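Local coordinates for lipopolysaccharide export system protein LptH (Pseudomonas aeruginosa, PDB 4UU4) that binds lipopolysaccharide and is required for its transfer across the periplasm from the inner to the outer membrane, possibly as part of a protein bridge, at residues A[50-55]-A[66-71]. Numbering follows the deposited sequence.
Sequences VYRGDV and GNTVTL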
ATOM      1  N   VAL A  50       8.242   6.993  12.529  1.00 35.17           N
ATOM      2  CA  VAL A  50       7.209   5.987  12.802  1.00 33.22           C
ATOM      3  C   VAL A  50       5.976   6.555  13.513  1.00 29.56           C
ATOM      4  O   VAL A  50       6.081   7.231  14.536  1.00 28.77           O
ATOM      5  CB  VAL A  50       7.761   4.721  13.518  1.00 35.93           C
ATOM      6  CG1 VAL A  50       8.685   5.096  14.650  1.00 43.99           C
ATOM      7  CG2 VAL A  50       6.622   3.842  14.018  1.00 37.81           C
ATOM      8  N   TYR A  51       4.811   6.270  12.935  1.00 28.10           N
ATOM      9  CA  TYR A  51       3.524   6.748  13.418  1.00 24.75           C
ATOM     10  C   TYR A  51       2.670   5.581  13.921  1.00 27.15           C
ATOM     11  O   TYR A  51       2.602   4.527  13.280  1.00 24.36           O
ATOM     12  CB  TYR A  51       2.782   7.471  12.293  1.00 23.46           C
ATOM     13  CG  TYR A  51       3.590   8.539  11.589  1.00 25.65           C
ATOM     14  CD1 TYR A  51       4.435   8.218  10.534  1.00 22.92           C
ATOM     15  CD2 TYR A  51       3.494   9.875  11.970  1.00 26.27           C
ATOM     16  CE1 TYR A  51       5.171   9.193   9.886  1.00 29.12           C
ATOM     17  CE2 TYR A  51       4.228  10.858  11.328  1.00 25.18           C
ATOM     18  CZ  TYR A  51       5.064  10.510  10.289  1.00 32.79           C
ATOM     19  OH  TYR A  51       5.795  11.484   9.650  1.00 36.78           O
ATOM     20  N   ARG A  52       2.016   5.780  15.065  1.00 30.57           N
ATOM     21  CA  ARG A  52       1.206   4.727  15.677  1.00 23.62           C
ATOM     22  C   ARG A  52      -0.181   5.228  16.073  1.00 26.15           C
ATOM     23  O   ARG A  52      -0.351   6.404  16.419  1.00 27.21           O
ATOM     24  CB  ARG A  52       1.901   4.162  16.919  1.00 27.63           C
ATOM     25  CG  ARG A  52       3.282   3.578  16.678  1.00 31.06           C
ATOM     26  CD  ARG A  52       3.832   2.956  17.955  1.00 41.69           C
ATOM     27  NE  ARG A  52       5.288   2.856  17.945  1.00 50.12           N
ATOM     28  CZ  ARG A  52       6.105   3.884  18.157  1.00 66.41           C
ATOM     29  NH1 ARG A  52       5.610   5.094  18.384  1.00 70.68           N
ATOM     30  NH2 ARG A  52       7.419   3.707  18.134  1.00 73.44           N
ATOM     31  N   GLY A  53      -1.162   4.326  16.021  1.00 23.14           N
ATOM     32  CA  GLY A  53      -2.510   4.605  16.493  1.00 24.17           C
ATOM     33  C   GLY A  53      -3.463   5.121  15.429  1.00 32.37           C
ATOM     34  O   GLY A  53      -3.560   6.330  15.216  1.00 33.10           O
ATOM     35  N   ASP A  54      -4.177   4.203  14.777  1.00 29.21           N
ATOM     36  CA  ASP A  54      -5.121   4.545  13.711  1.00 21.33           C
ATOM     37  C   ASP A  54      -4.488   5.455  12.668  1.00 26.16           C
ATOM     38  O   ASP A  54      -5.065   6.473  12.292  1.00 24.54           O
ATOM     39  CB  ASP A  54      -6.378   5.219  14.270  1.00 26.77           C
ATOM     40  CG  ASP A  54      -7.257   4.269  15.051  1.00 30.25           C
ATOM     41  OD1 ASP A  54      -7.809   3.329  14.438  1.00 26.65           O
ATOM     42  OD2 ASP A  54      -7.409   4.476  16.277  1.00 38.58           O
ATOM     43  N   VAL A  55      -3.299   5.085  12.211  1.00 22.38           N
ATOM     44  CA  VAL A  55      -2.541   5.908  11.282  1.00 20.21           C
ATOM     45  C   VAL A  55      -3.212   6.018   9.916  1.00 25.70           C
ATOM     46  O   VAL A  55      -3.596   5.004   9.304  1.00 21.76           O
ATOM     47  CB  VAL A  55      -1.124   5.360  11.111  1.00 16.74           C
ATOM     48  CG1 VAL A  55      -0.232   6.390  10.438  1.00 18.05           C
ATOM     49  CG2 VAL A  55      -0.568   4.956  12.460  1.00 32.09           C
ATOM     50  N   GLY A  66      -3.335   2.067   8.797  1.00 26.47           N
ATOM     51  CA  GLY A  66      -2.686   0.993   9.529  1.00 20.75           C
ATOM     52  C   GLY A  66      -2.586   1.232  11.019  1.00 17.98           C
ATOM     53  O   GLY A  66      -2.951   2.295  11.512  1.00 21.93           O
ATOM     54  N   ASN A  67      -2.107   0.222  11.738  1.00 16.23           N
ATOM     55  CA  ASN A  67      -1.823   0.354  13.152  1.00 21.29           C
ATOM     56  C   ASN A  67      -0.474   1.022  13.321  1.00 19.29           C
ATOM     57  O   ASN A  67      -0.294   1.878  14.185  1.00 23.70           O
ATOM     58  CB  ASN A  67      -1.816  -1.013  13.826  1.00 18.92           C
ATOM     59  CG  ASN A  67      -3.141  -1.714  13.703  1.00 18.71           C
ATOM     60  OD1 ASN A  67      -3.202  -2.904  13.384  1.00 28.76           O
ATOM     61  ND2 ASN A  67      -4.218  -0.980  13.945  1.00 19.59           N
ATOM     62  N   THR A  68       0.475   0.632  12.475  1.00 24.64           N
ATOM     63  CA  THR A  68       1.810   1.206  12.554  1.00 28.12           C
ATOM     64  C   THR A  68       2.380   1.496  11.172  1.00 36.83           C
ATOM     65  O   THR A  68       2.451   0.607  10.314  1.00 30.62           O
ATOM     66  CB  THR A  68       2.776   0.278  13.303  1.00 37.45           C
ATOM     67  OG1 THR A  68       2.173  -0.155  14.528  1.00 50.97           O
ATOM     68  CG2 THR A  68       4.092   0.995  13.592  1.00 32.35           C
ATOM     69  N   VAL A  69       2.800   2.742  10.969  1.00 26.35           N
ATOM     70  CA  VAL A  69       3.341   3.162   9.683  1.00 22.63           C
ATOM     71  C   VAL A  69       4.748   3.742   9.811  1.00 26.43           C
ATOM     72  O   VAL A  69       5.012   4.571  10.667  1.00 29.60           O
ATOM     73  CB  VAL A  69       2.403   4.171   8.996  1.00 21.59           C
ATOM     74  CG1 VAL A  69       3.008   4.677   7.696  1.00 21.38           C
ATOM     75  CG2 VAL A  69       1.054   3.521   8.728  1.00 18.83           C
ATOM     76  N   THR A  70       5.659   3.287   8.962  1.00 27.26           N
ATOM     77  CA  THR A  70       7.008   3.828   8.945  1.00 29.47           C
ATOM     78  C   THR A  70       7.306   4.472   7.598  1.00 33.11           C
ATOM     79  O   THR A  70       7.086   3.860   6.554  1.00 30.53           O
ATOM     80  CB  THR A  70       8.062   2.741   9.213  1.00 30.75           C
ATOM     81  OG1 THR A  70       7.794   2.106  10.469  1.00 30.36           O
ATOM     82  CG2 THR A  70       9.454   3.354   9.244  1.00 35.46           C
ATOM     83  N   LEU A  71       7.799   5.710   7.631  1.00 33.22           N
ATOM     84  CA  LEU A  71       8.288   6.382   6.434  1.00 29.95           C
ATOM     85  C   LEU A  71       9.803   6.357   6.424  1.00 39.64           C
ATOM     86  O   LEU A  71      10.443   6.767   7.399  1.00 47.88           O
ATOM     87  CB  LEU A  71       7.832   7.838   6.388  1.00 28.45           C
ATOM     88  CG  LEU A  71       6.378   8.161   6.708  1.00 32.81           C
ATOM     89  CD1 LEU A  71       6.081   9.616   6.388  1.00 39.53           C
ATOM     90  CD2 LEU A  71       5.447   7.255   5.954  1.00 36.86           C
TER
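Strands 50-52 and 68-71 pair antiparallel, their axes 4.7 Å apart and their N-to-C directions 163° apart, with Tyr51 and Val69 as the hydrogen-bonded pair and Val50-Thr70 and Arg52-Thr68 as non-hydrogen-bonded pairs. Strand 50-52 leaves its sheet through a corner at Gly53-Asp54, whereas the other segment enters that sheet through a corner at Asn67; on the other side of both corners, in the second sheet of the beta-jellyroll, Val55 pairs with Gly66. The evidence for pairing is two nearly straight bonds, Tyr51 N to Val69 O (2.8 Å) and Val69 N to Tyr51 O (2.9 Å, 174° at the hydrogen). Gly53 N reaches Asn67 O at the corner, and beyond it Gly66 N donates to Val55 O at 3.0 Å, whereas the return bond from Val55 N is weak. The pairing slips by one residue between Arg52 and Val55, a beta bulge; on the far side of 68-71, Asn67 and Thr68 both face Val85, forming a classic bulge.

Tyr51, Val55 and Val69 point to the same face. Val55 CG1, anti to its backbone N (chi1 -166°), meets Val69 CG2 at 3.6 Å, the two branched side chains crossing obliquely where the sheets join. Val35 and Ala37 touch Tyr51 and Val55, while Val69 packs against Val82 of the next strand. On the face bearing Val50, Arg52 and Thr68, the methyls Val50 CG2 and Thr68 CG2 touch at 3.8 Å, and Val50 CG2 also lies over one guanidinium face of Arg52, offset toward its rim. Leu71 crosses Tyr51 at about a right angle, its CG 3.6 Å from Tyr51 CE1 at the ring edge.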